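Local coordinates for adenosylmethionine-8-amino-7-oxononanoate aminotransferase (Methanocaldococcus jannaschii, PDB 6ZHK), which probably transfers the amino group of S-adenosyl-L-methionine to 8-amino-7-oxononanoate in biotin biosynthesis, with pyridoxal 5'-phosphate as cofactor, at residues A[145-153]-A[180-189]; A[237-248]-A[389-397]. All coordinates share one frame; numbering follows the deposited sequence. Where two conformers were deposited one is given.

Contact 1: residues A[145-153]-A[180-189]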
ATOM      1  N   ARG A 145      15.972  -8.448 -20.424  1.00 17.17           N
ATOM      2  CA  ARG A 145      16.275  -7.475 -19.368  1.00 18.77           C
ATOM      3  C   ARG A 145      15.430  -7.751 -18.119  1.00 16.27           C
ATOM      4  O   ARG A 145      14.382  -7.110 -17.929  1.00 15.55           O
ATOM      5  CB  ARG A 145      15.915  -6.059 -19.842  1.00 18.15           C
ATOM      6  CG  ARG A 145      16.634  -5.612 -21.103  1.00 21.58           C
ATOM      7  CD  ARG A 145      17.503  -4.516 -20.566  1.00 26.68           C
ATOM      8  NE  ARG A 145      17.748  -3.673 -21.683  1.00 30.89           N
ATOM      9  CZ  ARG A 145      18.375  -2.522 -21.646  1.00 27.41           C
ATOM     10  NH1 ARG A 145      18.746  -1.971 -20.490  1.00 21.97           N
ATOM     11  NH2 ARG A 145      18.506  -1.899 -22.798  1.00 29.07           N
ATOM     12  N   THR A 146      15.910  -8.697 -17.312  1.00 15.83           N
ATOM     13  CA  THR A 146      15.153  -9.311 -16.238  1.00 17.09           C
ATOM     14  C   THR A 146      15.829  -9.076 -14.890  1.00 17.63           C
ATOM     15  O   THR A 146      15.248  -9.377 -13.855  1.00 18.01           O
ATOM     16  CB  THR A 146      14.976 -10.813 -16.465  1.00 16.49           C
ATOM     17  OG1 THR A 146      16.275 -11.372 -16.485  1.00 18.49           O
ATOM     18  CG2 THR A 146      14.339 -11.138 -17.796  1.00 20.60           C
ATOM     19  N   LYS A 147      17.006  -8.445 -14.896  1.00 17.20           N
ATOM     20  CA  LYS A 147      17.755  -8.245 -13.675  1.00 17.77           C
ATOM     21  C   LYS A 147      17.818  -6.759 -13.363  1.00 15.84           C
ATOM     22  O   LYS A 147      17.328  -5.922 -14.119  1.00 17.44           O
ATOM     23  CB  LYS A 147      19.143  -8.904 -13.757  1.00 20.51           C
ATOM     24  CG  LYS A 147      19.101 -10.445 -13.710  1.00 20.82           C
ATOM     25  CD  LYS A 147      20.473 -11.095 -13.641  1.00 29.88           C
ATOM     26  CE  LYS A 147      20.472 -12.525 -13.131  1.00 35.40           C
ATOM     27  NZ  LYS A 147      19.530 -13.380 -13.902  1.00 45.44           N
ATOM     28  N   PHE A 148      18.313  -6.455 -12.171  1.00 15.38           N
ATOM     29  CA  PHE A 148      18.422  -5.067 -11.775  1.00 15.67           C
ATOM     30  C   PHE A 148      19.778  -4.877 -11.108  1.00 15.98           C
ATOM     31  O   PHE A 148      20.437  -5.849 -10.766  1.00 15.53           O
ATOM     32  CB  PHE A 148      17.320  -4.714 -10.790  1.00 17.01           C
ATOM     33  CG  PHE A 148      17.470  -5.495  -9.533  1.00 16.32           C
ATOM     34  CD1 PHE A 148      16.871  -6.737  -9.400  1.00 16.83           C
ATOM     35  CD2 PHE A 148      18.291  -5.017  -8.507  1.00 16.80           C
ATOM     36  CE1 PHE A 148      17.090  -7.482  -8.265  1.00 16.32           C
ATOM     37  CE2 PHE A 148      18.495  -5.755  -7.360  1.00 16.82           C
ATOM     38  CZ  PHE A 148      17.875  -7.000  -7.245  1.00 17.92           C
ATOM     39  N   ILE A 149      20.151  -3.623 -10.938  1.00 13.25           N
ATOM     40  CA  ILE A 149      21.315  -3.288 -10.149  1.00 12.70           C
ATOM     41  C   ILE A 149      20.876  -2.362  -9.022  1.00 12.60           C
ATOM     42  O   ILE A 149      20.147  -1.370  -9.230  1.00 12.50           O
ATOM     43  CB  ILE A 149      22.336  -2.528 -11.039  1.00 13.97           C
ATOM     44  CG1 ILE A 149      22.996  -3.478 -12.042  1.00 13.52           C
ATOM     45  CG2 ILE A 149      23.387  -1.942 -10.102  1.00 14.66           C
ATOM     46  CD1 ILE A 149      23.838  -2.776 -13.118  1.00 14.74           C
ATOM     47  N   SER A 150      21.371  -2.648  -7.829  1.00 12.89           N
ATOM     48  CA  SER A 150      21.137  -1.763  -6.706  1.00 14.80           C
ATOM     49  C   SER A 150      22.390  -1.818  -5.810  1.00 15.33           C
ATOM     50  O   SER A 150      23.481  -2.135  -6.308  1.00 15.51           O
ATOM     51  CB  SER A 150      19.889  -2.238  -6.030  1.00 16.37           C
ATOM     52  OG  SER A 150      19.549  -1.350  -4.983  1.00 19.09           O
ATOM     53  N   VAL A 151      22.234  -1.480  -4.519  1.00 15.20           N
ATOM     54  CA  VAL A 151      23.350  -1.495  -3.569  1.00 16.52           C
ATOM     55  C   VAL A 151      23.026  -2.316  -2.347  1.00 19.15           C
ATOM     56  O   VAL A 151      21.881  -2.414  -1.922  1.00 20.70           O
ATOM     57  CB  VAL A 151      23.818  -0.081  -3.163  1.00 17.44           C
ATOM     58  CG1 VAL A 151      24.486   0.617  -4.336  1.00 18.57           C
ATOM     59  CG2 VAL A 151      22.713   0.777  -2.548  1.00 19.59           C
ATOM     60  N   LYS A 152      24.079  -2.933  -1.792  1.00 19.43           N
ATOM     61  CA  LYS A 152      23.945  -3.610  -0.512  1.00 19.86           C
ATOM     62  C   LYS A 152      23.539  -2.579   0.549  1.00 17.22           C
ATOM     63  O   LYS A 152      24.010  -1.426   0.512  1.00 17.73           O
ATOM     64  CB  LYS A 152      25.276  -4.250  -0.147  1.00 20.43           C
ATOM     65  CG  LYS A 152      25.665  -5.476  -0.986  1.00 23.32           C
ATOM     66  CD  LYS A 152      27.134  -5.847  -0.763  1.00 27.65           C
ATOM     67  CE  LYS A 152      27.733  -6.549  -1.967  1.00 33.70           C
ATOM     68  NZ  LYS A 152      28.890  -7.406  -1.601  1.00 45.45           N
ATOM     69  N   GLU A 153      22.652  -3.020   1.443  1.00 17.08           N
ATOM     70  CA  GLU A 153      22.161  -2.225   2.565  1.00 19.87           C
ATOM     71  C   GLU A 153      21.144  -1.191   2.101  1.00 17.16           C
ATOM     72  O   GLU A 153      20.630  -0.454   2.944  1.00 19.11           O
ATOM     73  CB  GLU A 153      23.279  -1.458   3.306  1.00 22.02           C
ATOM     74  CG  GLU A 153      24.282  -2.305   4.102  1.00 27.77           C
ATOM     75  CD  GLU A 153      25.513  -1.554   4.647  1.00 33.77           C
ATOM     76  OE1 GLU A 153      25.533  -0.282   4.656  1.00 37.77           O
ATOM     77  OE2 GLU A 153      26.488  -2.236   5.037  1.00 42.32           O
ATOM     78  N   PHE A 180      13.269 -11.933  -6.634  1.00 13.70           N
ATOM     79  CA  PHE A 180      13.863 -12.049  -7.958  1.00 15.74           C
ATOM     80  C   PHE A 180      15.270 -11.476  -7.846  1.00 16.49           C
ATOM     81  O   PHE A 180      15.510 -10.627  -6.992  1.00 15.43           O
ATOM     82  CB  PHE A 180      13.020 -11.392  -9.069  1.00 14.50           C
ATOM     83  CG  PHE A 180      12.713  -9.931  -8.859  1.00 13.00           C
ATOM     84  CD1 PHE A 180      13.659  -8.953  -9.153  1.00 11.85           C
ATOM     85  CD2 PHE A 180      11.492  -9.539  -8.343  1.00 13.53           C
ATOM     86  CE1 PHE A 180      13.375  -7.610  -8.988  1.00 11.83           C
ATOM     87  CE2 PHE A 180      11.210  -8.197  -8.141  1.00 14.52           C
ATOM     88  CZ  PHE A 180      12.145  -7.222  -8.501  1.00 15.73           C
ATOM     89  N   LYS A 181      16.208 -11.964  -8.684  1.00 18.48           N
ATOM     90  CA  LYS A 181      17.612 -11.752  -8.404  1.00 14.93           C
ATOM     91  C   LYS A 181      18.206 -10.646  -9.279  1.00 13.56           C
ATOM     92  O   LYS A 181      17.779 -10.375 -10.399  1.00 13.49           O
ATOM     93  CB  LYS A 181      18.367 -13.088  -8.522  1.00 19.78           C
ATOM     94  CG  LYS A 181      17.836 -14.216  -7.646  1.00 21.50           C
ATOM     95  CD  LYS A 181      17.880 -13.810  -6.168  1.00 25.42           C
ATOM     96  CE  LYS A 181      17.488 -14.910  -5.174  1.00 30.22           C
ATOM     97  NZ  LYS A 181      16.120 -15.417  -5.453  1.00 27.61           N
ATOM     98  N   GLY A 182      19.315 -10.079  -8.815  1.00 13.53           N
ATOM     99  CA  GLY A 182      19.982  -9.026  -9.574  1.00 13.87           C
ATOM    100  C   GLY A 182      21.413  -8.882  -9.067  1.00 18.07           C
ATOM    101  O   GLY A 182      21.985  -9.848  -8.589  1.00 18.58           O
ATOM    102  N   TYR A 183      21.960  -7.665  -9.126  1.00 15.64           N
ATOM    103  CA  TYR A 183      23.334  -7.382  -8.735  1.00 17.06           C
ATOM    104  C   TYR A 183      23.354  -6.268  -7.694  1.00 18.74           C
ATOM    105  O   TYR A 183      22.648  -5.257  -7.841  1.00 19.75           O
ATOM    106  CB  TYR A 183      24.096  -6.875  -9.953  1.00 18.78           C
ATOM    107  CG  TYR A 183      24.049  -7.901 -11.069  1.00 18.89           C
ATOM    108  CD1 TYR A 183      24.861  -9.032 -10.996  1.00 21.22           C
ATOM    109  CD2 TYR A 183      23.174  -7.785 -12.139  1.00 20.21           C
ATOM    110  CE1 TYR A 183      24.804 -10.019 -11.966  1.00 23.97           C
ATOM    111  CE2 TYR A 183      23.113  -8.762 -13.142  1.00 20.34           C
ATOM    112  CZ  TYR A 183      23.951  -9.872 -13.050  1.00 23.96           C
ATOM    113  OH  TYR A 183      23.950 -10.898 -13.941  1.00 25.49           O
ATOM    114  N   HIS A 184      24.175  -6.421  -6.653  1.00 18.16           N
ATOM    115  CA  HIS A 184      24.213  -5.328  -5.690  1.00 18.83           C
ATOM    116  C   HIS A 184      25.654  -4.862  -5.582  1.00 20.66           C
ATOM    117  O   HIS A 184      26.509  -5.678  -5.256  1.00 21.87           O
ATOM    118  CB  HIS A 184      23.808  -5.831  -4.316  1.00 18.75           C
ATOM    119  CG  HIS A 184      22.356  -6.042  -4.185  1.00 21.95           C
ATOM    120  ND1 HIS A 184      21.774  -7.262  -4.472  1.00 20.56           N
ATOM    121  CD2 HIS A 184      21.363  -5.201  -3.839  1.00 17.63           C
ATOM    122  CE1 HIS A 184      20.464  -7.161  -4.254  1.00 20.25           C
ATOM    123  NE2 HIS A 184      20.202  -5.930  -3.874  1.00 20.57           N
ATOM    124  N   ALA A 185      25.905  -3.584  -5.889  1.00 21.01           N
ATOM    125  CA  ALA A 185      27.219  -3.024  -5.652  1.00 20.92           C
ATOM    126  C   ALA A 185      27.451  -2.831  -4.146  1.00 24.37           C
ATOM    127  O   ALA A 185      26.514  -2.861  -3.330  1.00 21.87           O
ATOM    128  CB  ALA A 185      27.342  -1.737  -6.375  1.00 17.66           C
ATOM    129  N   ASN A 186      28.723  -2.578  -3.778  1.00 21.66           N
ATOM    130  CA  ASN A 186      29.002  -2.326  -2.377  1.00 25.90           C
ATOM    131  C   ASN A 186      28.430  -0.969  -2.000  1.00 27.80           C
ATOM    132  O   ASN A 186      28.344  -0.073  -2.840  1.00 25.77           O
ATOM    133  CB  ASN A 186      30.490  -2.365  -2.030  1.00 30.48           C
ATOM    134  CG  ASN A 186      31.035  -3.768  -2.140  1.00 35.82           C
ATOM    135  OD1 ASN A 186      30.443  -4.713  -1.607  1.00 37.46           O
ATOM    136  ND2 ASN A 186      32.152  -3.892  -2.841  1.00 33.97           N
ATOM    137  N   PRO A 187      28.036  -0.808  -0.719  1.00 27.63           N
ATOM    138  CA  PRO A 187      27.398   0.424  -0.269  1.00 32.07           C
ATOM    139  C   PRO A 187      28.191   1.618  -0.791  1.00 34.25           C
ATOM    140  O   PRO A 187      29.416   1.654  -0.691  1.00 29.49           O
ATOM    141  CB  PRO A 187      27.500   0.321   1.260  1.00 35.52           C
ATOM    142  CG  PRO A 187      27.451  -1.173   1.513  1.00 35.00           C
ATOM    143  CD  PRO A 187      28.243  -1.782   0.368  1.00 29.23           C
ATOM    144  N   PRO A 188      27.501   2.632  -1.360  1.00 40.41           N
ATOM    145  CA  PRO A 188      28.168   3.756  -2.021  1.00 36.58           C
ATOM    146  C   PRO A 188      29.218   4.482  -1.182  1.00 41.68           C
ATOM    147  O   PRO A 188      30.103   5.134  -1.749  1.00 40.78           O
ATOM    148  CB  PRO A 188      27.046   4.740  -2.322  1.00 38.34           C
ATOM    149  CG  PRO A 188      25.763   3.906  -2.320  1.00 44.07           C
ATOM    150  CD  PRO A 188      26.027   2.724  -1.405  1.00 45.51           C
ATOM    151  N   TYR A 189      29.075   4.440   0.155  1.00 39.06           N
ATOM    152  CA  TYR A 189      30.075   5.064   1.012  1.00 37.17           C
ATOM    153  C   TYR A 189      31.351   4.214   0.950  1.00 41.86           C
ATOM    154  O   TYR A 189      32.165   4.455   1.853  1.00 55.28           O
ATOM    155  CB  TYR A 189      29.594   5.226   2.469  1.00 39.45           C
ATOM    156  CG  TYR A 189      29.185   3.938   3.154  1.00 30.48           C
ATOM    157  CD1 TYR A 189      30.103   3.168   3.852  1.00 37.03           C
ATOM    158  CD2 TYR A 189      27.862   3.499   3.133  1.00 36.56           C
ATOM    159  CE1 TYR A 189      29.717   1.993   4.482  1.00 34.58           C
ATOM    160  CE2 TYR A 189      27.455   2.327   3.752  1.00 31.72           C
ATOM    161  CZ  TYR A 189      28.400   1.572   4.431  1.00 34.14           C
ATOM    162  OH  TYR A 189      28.042   0.394   5.013  1.00 39.25           O
TER
HETATM  163  O   HOH W   1      15.449 -10.968 -12.068  1.00 18.55           O
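The ring of Phe-148 overlaps the backbone of Gly-182, whose CA sits over one ring face, toward its rim and 3.8 Å from the ring centroid, in a CH-pi contact. Gly-182, lacking a side chain, leaves room for this overlap. With CG between the backbone N and the carbonyl carbon (chi1 64°), Phe-148 swings its ring across to segment 180-189. It turns its edge to the face of His-184, an offset edge-to-face pair, and its CD1 packs 3.6 Å from CE1 of Phe-180 with the two planes nearly perpendicular. Outside this three-ring cluster, His-184 NE2 is hydrogen-bonded to the carbonyl of Gly-166.

Strands 147-151 and 183-185, the latter outermost in the seven-stranded sheet of this fold-type I aminotransferase within the chain, run parallel, Tyr-183 N bonding to Phe-148 O at 2.9 Å and Lys-152 N to Ala-185 O at 2.9 Å, with Tyr-183 O and Ser-150 O accepting between them. Ile-149, Val-151, Tyr-183 and Ala-185 lie on the opposite face from Ser-150 and His-184; helix 211-224 packs on Ile-149, Val-151 and Ala-185. Tyr-183 carries its OH past Lys-147 CD (3.5 Å) to a hydrogen bond with Glu-227.

Past the strands, Lys-152 NZ bonds to Asn-186 OD1 at 3.1 Å, and Tyr-189 OH donates to the syn lone pair of Glu-153 OE1 at 2.6 Å. Main-chain bonds and aromatic packing thus join the paired part, lysine-amide and tyrosine-carboxylate bonds the part beyond.

Contact 2: residues A[237-248]-A[389-397]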
ATOM      1  N   ILE A 237      20.805   9.577   0.381  1.00 15.13           N
ATOM      2  CA  ILE A 237      21.161   9.048   1.671  1.00 17.89           C
ATOM      3  C   ILE A 237      20.443   7.717   1.874  1.00 17.02           C
ATOM      4  O   ILE A 237      19.392   7.521   1.316  1.00 17.68           O
ATOM      5  CB  ILE A 237      20.801  10.077   2.751  1.00 19.18           C
ATOM      6  CG1 ILE A 237      21.132   9.607   4.186  1.00 20.05           C
ATOM      7  CG2 ILE A 237      19.363  10.487   2.584  1.00 19.66           C
ATOM      8  CD1 ILE A 237      21.145  10.791   5.141  1.00 16.42           C
ATOM      9  N   MET A 238      21.145   6.771   2.485  1.00 17.58           N
ATOM     10  CA  MET A 238      20.581   5.467   2.797  1.00 19.54           C
ATOM     11  C   MET A 238      19.953   5.533   4.196  1.00 20.15           C
ATOM     12  O   MET A 238      20.655   5.583   5.214  1.00 21.82           O
ATOM     13  CB  MET A 238      21.669   4.391   2.715  1.00 19.79           C
ATOM     14  CG  MET A 238      22.493   4.450   1.376  1.00 19.60           C
ATOM     15  SD  MET A 238      23.850   3.235   1.409  1.00 24.85           S
ATOM     16  CE  MET A 238      22.865   1.753   1.223  1.00 21.26           C
ATOM     17  N   GLY A 239      18.628   5.579   4.253  1.00 19.62           N
ATOM     18  CA  GLY A 239      17.962   5.789   5.532  1.00 20.52           C
ATOM     19  C   GLY A 239      18.111   4.602   6.482  1.00 18.85           C
ATOM     20  O   GLY A 239      18.683   4.713   7.598  1.00 16.88           O
ATOM     21  N   SER A 240      17.507   3.503   6.068  1.00 19.86           N
ATOM     22  CA  SER A 240      17.388   2.323   6.924  1.00 19.54           C
ATOM     23  C   SER A 240      18.773   1.726   7.215  1.00 20.22           C
ATOM     24  O   SER A 240      19.001   1.092   8.254  1.00 21.33           O
ATOM     25  CB  SER A 240      16.483   1.332   6.265  0.50 21.85           C
ATOM     26  OG  SER A 240      16.551   0.083   6.915  0.50 20.08           O
ATOM     27  N   ALA A 241      19.762   2.025   6.356  1.00 18.26           N
ATOM     28  CA  ALA A 241      21.119   1.564   6.633  1.00 22.46           C
ATOM     29  C   ALA A 241      21.752   2.385   7.764  1.00 23.02           C
ATOM     30  O   ALA A 241      22.836   2.043   8.216  1.00 28.89           O
ATOM     31  CB  ALA A 241      21.995   1.599   5.390  1.00 18.89           C
ATOM     32  N   GLY A 242      21.124   3.505   8.165  1.00 20.45           N
ATOM     33  CA  GLY A 242      21.581   4.289   9.301  1.00 17.68           C
ATOM     34  C   GLY A 242      21.943   5.725   8.931  1.00 20.50           C
ATOM     35  O   GLY A 242      22.946   6.272   9.434  1.00 23.26           O
ATOM     36  N   MET A 243      21.165   6.305   7.997  1.00 17.88           N
ATOM     37  CA  MET A 243      21.319   7.658   7.518  1.00 17.17           C
ATOM     38  C   MET A 243      22.729   7.868   7.001  1.00 20.77           C
ATOM     39  O   MET A 243      23.353   8.858   7.348  1.00 24.30           O
ATOM     40  CB  MET A 243      20.968   8.709   8.601  1.00 20.13           C
ATOM     41  CG  MET A 243      19.525   8.547   9.087  1.00 15.52           C
ATOM     42  SD  MET A 243      18.371   8.943   7.730  1.00 19.29           S
ATOM     43  CE  MET A 243      16.957   7.954   8.262  1.00 14.13           C
ATOM     44  N   ILE A 244      23.196   6.978   6.114  1.00 19.41           N
ATOM     45  CA  ILE A 244      24.515   7.209   5.550  1.00 22.51           C
ATOM     46  C   ILE A 244      24.386   7.949   4.221  1.00 22.63           C
ATOM     47  O   ILE A 244      23.746   7.473   3.300  1.00 21.45           O
ATOM     48  CB  ILE A 244      25.223   5.860   5.344  1.00 25.02           C
ATOM     49  CG1 ILE A 244      25.080   4.951   6.575  1.00 28.74           C
ATOM     50  CG2 ILE A 244      26.673   6.125   4.967  1.00 27.70           C
ATOM     51  CD1 ILE A 244      25.534   3.517   6.342  1.00 26.38           C
ATOM     52  N   PRO A 245      25.019   9.127   4.047  1.00 24.40           N
ATOM     53  CA  PRO A 245      24.924   9.842   2.786  1.00 21.14           C
ATOM     54  C   PRO A 245      25.660   9.022   1.724  1.00 22.29           C
ATOM     55  O   PRO A 245      26.670   8.361   1.998  1.00 19.26           O
ATOM     56  CB  PRO A 245      25.677  11.180   2.995  1.00 21.99           C
ATOM     57  CG  PRO A 245      26.483  10.954   4.262  1.00 27.46           C
ATOM     58  CD  PRO A 245      25.858   9.808   5.043  1.00 24.16           C
ATOM     59  N   TYR A 246      25.174   9.129   0.488  1.00 18.99           N
ATOM     60  CA  TYR A 246      25.979   8.781  -0.668  1.00 20.77           C
ATOM     61  C   TYR A 246      26.983   9.918  -0.824  1.00 21.86           C
ATOM     62  O   TYR A 246      26.599  11.071  -0.639  1.00 22.54           O
ATOM     63  CB  TYR A 246      25.101   8.888  -1.907  1.00 21.42           C
ATOM     64  CG  TYR A 246      24.143   7.742  -2.109  1.00 23.60           C
ATOM     65  CD1 TYR A 246      23.103   7.539  -1.226  1.00 27.94           C
ATOM     66  CD2 TYR A 246      24.253   6.896  -3.191  1.00 28.29           C
ATOM     67  CE1 TYR A 246      22.210   6.503  -1.396  1.00 27.74           C
ATOM     68  CE2 TYR A 246      23.338   5.870  -3.397  1.00 32.83           C
ATOM     69  CZ  TYR A 246      22.343   5.651  -2.462  1.00 25.95           C
ATOM     70  OH  TYR A 246      21.432   4.635  -2.574  1.00 28.46           O
ATOM     71  N   PRO A 247      28.256   9.670  -1.191  1.00 21.72           N
ATOM     72  CA  PRO A 247      29.186  10.784  -1.429  1.00 24.88           C
ATOM     73  C   PRO A 247      28.667  11.729  -2.504  1.00 27.20           C
ATOM     74  O   PRO A 247      27.973  11.305  -3.425  1.00 25.76           O
ATOM     75  CB  PRO A 247      30.445  10.073  -1.956  1.00 24.25           C
ATOM     76  CG  PRO A 247      30.359   8.677  -1.412  1.00 28.49           C
ATOM     77  CD  PRO A 247      28.873   8.358  -1.396  1.00 23.09           C
ATOM     78  N   ASP A 248      29.075  13.002  -2.451  1.00 26.13           N
ATOM     79  CA  ASP A 248      28.741  13.956  -3.503  1.00 30.20           C
ATOM     80  C   ASP A 248      29.289  13.409  -4.819  1.00 26.15           C
ATOM     81  O   ASP A 248      30.360  12.793  -4.829  1.00 25.84           O
ATOM     82  CB  ASP A 248      29.215  15.394  -3.188  1.00 34.70           C
ATOM     83  CG  ASP A 248      28.355  16.107  -2.149  1.00 42.11           C
ATOM     84  OD1 ASP A 248      27.221  15.609  -1.870  1.00 44.81           O
ATOM     85  OD2 ASP A 248      28.794  17.165  -1.638  1.00 40.37           O
ATOM     86  N   ARG A 389      26.754  11.683  11.036  1.00 21.97           N
ATOM     87  CA  ARG A 389      26.699  11.848   9.589  1.00 21.61           C
ATOM     88  C   ARG A 389      25.261  12.050   9.149  1.00 22.89           C
ATOM     89  O   ARG A 389      24.344  11.720   9.892  1.00 21.83           O
ATOM     90  CB  ARG A 389      27.312  10.633   8.883  1.00 20.17           C
ATOM     91  CG  ARG A 389      26.408   9.409   8.785  1.00 21.92           C
ATOM     92  CD  ARG A 389      26.211   8.715  10.089  1.00 24.52           C
ATOM     93  NE  ARG A 389      25.605   7.378  10.007  1.00 27.12           N
ATOM     94  CZ  ARG A 389      26.234   6.216  10.245  1.00 21.61           C
ATOM     95  NH1 ARG A 389      27.521   6.189  10.561  1.00 24.23           N
ATOM     96  NH2 ARG A 389      25.536   5.103  10.310  1.00 21.67           N
ATOM     97  N   GLY A 390      25.085  12.584   7.935  1.00 22.50           N
ATOM     98  CA  GLY A 390      23.748  12.704   7.382  1.00 22.35           C
ATOM     99  C   GLY A 390      23.683  13.812   6.346  1.00 20.17           C
ATOM    100  O   GLY A 390      24.720  14.371   5.979  1.00 19.89           O
ATOM    101  N   ARG A 391      22.467  14.186   5.950  1.00 19.59           N
ATOM    102  CA  ARG A 391      22.255  15.334   5.083  1.00 19.95           C
ATOM    103  C   ARG A 391      21.036  16.102   5.586  1.00 18.17           C
ATOM    104  O   ARG A 391      19.990  15.500   5.839  1.00 18.56           O
ATOM    105  CB  ARG A 391      21.888  14.911   3.655  1.00 19.28           C
ATOM    106  CG  ARG A 391      22.954  14.168   2.873  1.00 23.47           C
ATOM    107  CD  ARG A 391      22.461  14.079   1.409  1.00 27.12           C
ATOM    108  NE  ARG A 391      23.481  13.480   0.565  1.00 25.52           N
ATOM    109  CZ  ARG A 391      24.491  14.177   0.059  1.00 28.38           C
ATOM    110  NH1 ARG A 391      24.547  15.487   0.240  1.00 25.94           N
ATOM    111  NH2 ARG A 391      25.369  13.564  -0.722  1.00 29.04           N
ATOM    112  N   GLY A 392      21.193  17.405   5.795  1.00 18.39           N
ATOM    113  CA  GLY A 392      20.098  18.261   6.280  1.00 19.42           C
ATOM    114  C   GLY A 392      19.523  17.761   7.614  1.00 19.58           C
ATOM    115  O   GLY A 392      20.267  17.564   8.588  1.00 19.85           O
ATOM    116  N   PHE A 393      18.209  17.465   7.613  1.00 19.51           N
ATOM    117  CA  PHE A 393      17.522  16.953   8.793  1.00 19.49           C
ATOM    118  C   PHE A 393      17.437  15.417   8.796  1.00 23.07           C
ATOM    119  O   PHE A 393      16.466  14.870   9.321  1.00 21.99           O
ATOM    120  CB  PHE A 393      16.090  17.533   8.821  1.00 18.79           C
ATOM    121  CG  PHE A 393      15.912  18.953   9.275  1.00 16.79           C
ATOM    122  CD1 PHE A 393      16.611  19.431  10.382  1.00 17.97           C
ATOM    123  CD2 PHE A 393      15.086  19.825   8.550  1.00 18.49           C
ATOM    124  CE1 PHE A 393      16.449  20.749  10.814  1.00 19.69           C
ATOM    125  CE2 PHE A 393      14.915  21.131   8.990  1.00 21.11           C
ATOM    126  CZ  PHE A 393      15.587  21.582  10.116  1.00 19.17           C
ATOM    127  N   MET A 394      18.372  14.713   8.123  1.00 16.69           N
ATOM    128  CA  MET A 394      18.394  13.268   8.240  1.00 17.06           C
ATOM    129  C   MET A 394      19.795  12.907   8.724  1.00 17.56           C
ATOM    130  O   MET A 394      20.774  12.976   7.977  1.00 18.58           O
ATOM    131  CB  MET A 394      18.178  12.627   6.860  1.00 15.19           C
ATOM    132  CG  MET A 394      16.869  13.051   6.247  1.00 16.54           C
ATOM    133  SD  MET A 394      16.557  12.305   4.611  1.00 18.45           S
ATOM    134  CE  MET A 394      15.728  10.816   5.163  1.00 19.31           C
ATOM    135  N   VAL A 395      19.890  12.510   9.987  1.00 18.13           N
ATOM    136  CA  VAL A 395      21.175  12.390  10.660  1.00 17.16           C
ATOM    137  C   VAL A 395      21.219  11.056  11.372  1.00 17.13           C
ATOM    138  O   VAL A 395      20.221  10.609  11.945  1.00 17.35           O
ATOM    139  CB  VAL A 395      21.408  13.590  11.617  1.00 19.98           C
ATOM    140  CG1 VAL A 395      22.515  13.325  12.647  1.00 24.63           C
ATOM    141  CG2 VAL A 395      21.721  14.842  10.834  1.00 19.91           C
ATOM    142  N   GLY A 396      22.376  10.398  11.329  1.00 17.44           N
ATOM    143  CA  GLY A 396      22.565   9.243  12.195  1.00 15.23           C
ATOM    144  C   GLY A 396      23.747   9.467  13.139  1.00 17.98           C
ATOM    145  O   GLY A 396      24.728  10.159  12.773  1.00 18.69           O
ATOM    146  N   ILE A 397      23.619   8.910  14.353  1.00 17.72           N
ATOM    147  CA  ILE A 397      24.720   8.934  15.321  1.00 20.06           C
ATOM    148  C   ILE A 397      25.015   7.502  15.711  1.00 19.49           C
ATOM    149  O   ILE A 397      24.201   6.853  16.384  1.00 18.66           O
ATOM    150  CB  ILE A 397      24.434   9.814  16.565  1.00 19.00           C
ATOM    151  CG1 ILE A 397      24.097  11.231  16.150  1.00 20.90           C
ATOM    152  CG2 ILE A 397      25.593   9.769  17.578  1.00 19.53           C
ATOM    153  CD1 ILE A 397      22.618  11.418  15.883  1.00 23.65           C
TER
HETATM  154  O   HOH W   2      26.388  18.151   0.226  1.00 47.39           O
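Arg-391 reaches past Pro-245 CB to Asp-248, its chain extended from CG to NE. NH2 meets Asp-248 OD1 at 3.0 Å, nearly along the C-O axis, in a salt bridge whose carboxylate and guanidinium planes lie only 23° apart. Water 2 links Asp-248 OD2 to NH1, and NH2 also makes a weak bond to Tyr-246 O. Because NE is taken by the carbonyl of Gly-236, the guanidinium is held along several edges, which fixes its rotation.

Arg-389 works differently: its chain bends at chi2 (-72°), and NE and NH2 grip a single atom side-on, Gly-242 O lying 2.9 Å from NE and 3.0 Å from NH2, in the guanidinium plane. Ile-244 CG1 covers one face of that group, and Arg-389 CG packs 3.8 Å from Pro-245 CD. NH1 forms salt bridges with Asp-387 and Glu-398, which probably balance its charge.

Met-243 lays its CB 3.5 Å from Gly-396 N, where the absence of a side chain lets the strand come close. A bend at chi2 (-66°) brings its SD to 3.8 Å from Met-394 CB, the two side chains crossing at about a right angle, and Ile-237 CD1 joins them 3.9 Å from the same Met-394 CB. Met-243 O is buried here without a polar partner in the model. The Met-394 side chain lies about 7 Å from that of Lys-301, the predicted cofactor-attachment lysine, unmodified here.

Two hairpins meet in this way, 237-245 with a G1 beta bulge in which Met-243 and Ile-244 face Met-238, and 389-397 with a type II' turn from Arg-391 to Met-394. Strand 436-439 extends the second hairpin and touches Met-243 through Ile-438; helix 366-376 packs on Phe-393 and Val-395, while Met-238 and Tyr-246 lean on Val-151 of strand 147-151.

Overall arrangement
After the N-terminal strands and helices, the chain reaches strand 147-151, passes through helices 160-165 and 169-172, and returns at 183-185, closing contact 1 between two parallel strands joined by a helical connection, at the border of the seven-stranded sheet. After helix 211-224 and strand 228-234, it enters segment 237-248, and after 140 intervening residues 389-397 closes contact 2. The loops follow in series, neither enclosing nor crossing the other. They nevertheless touch: Pro-188 CG packs 3.3 Å from Tyr-246 CE2, and Lys-152 O lies 3.5 Å from Met-238 CE. Segment 237-248 thus lies between the edge of the large sheet, with its following loops, and the three-stranded sheet of contact 2.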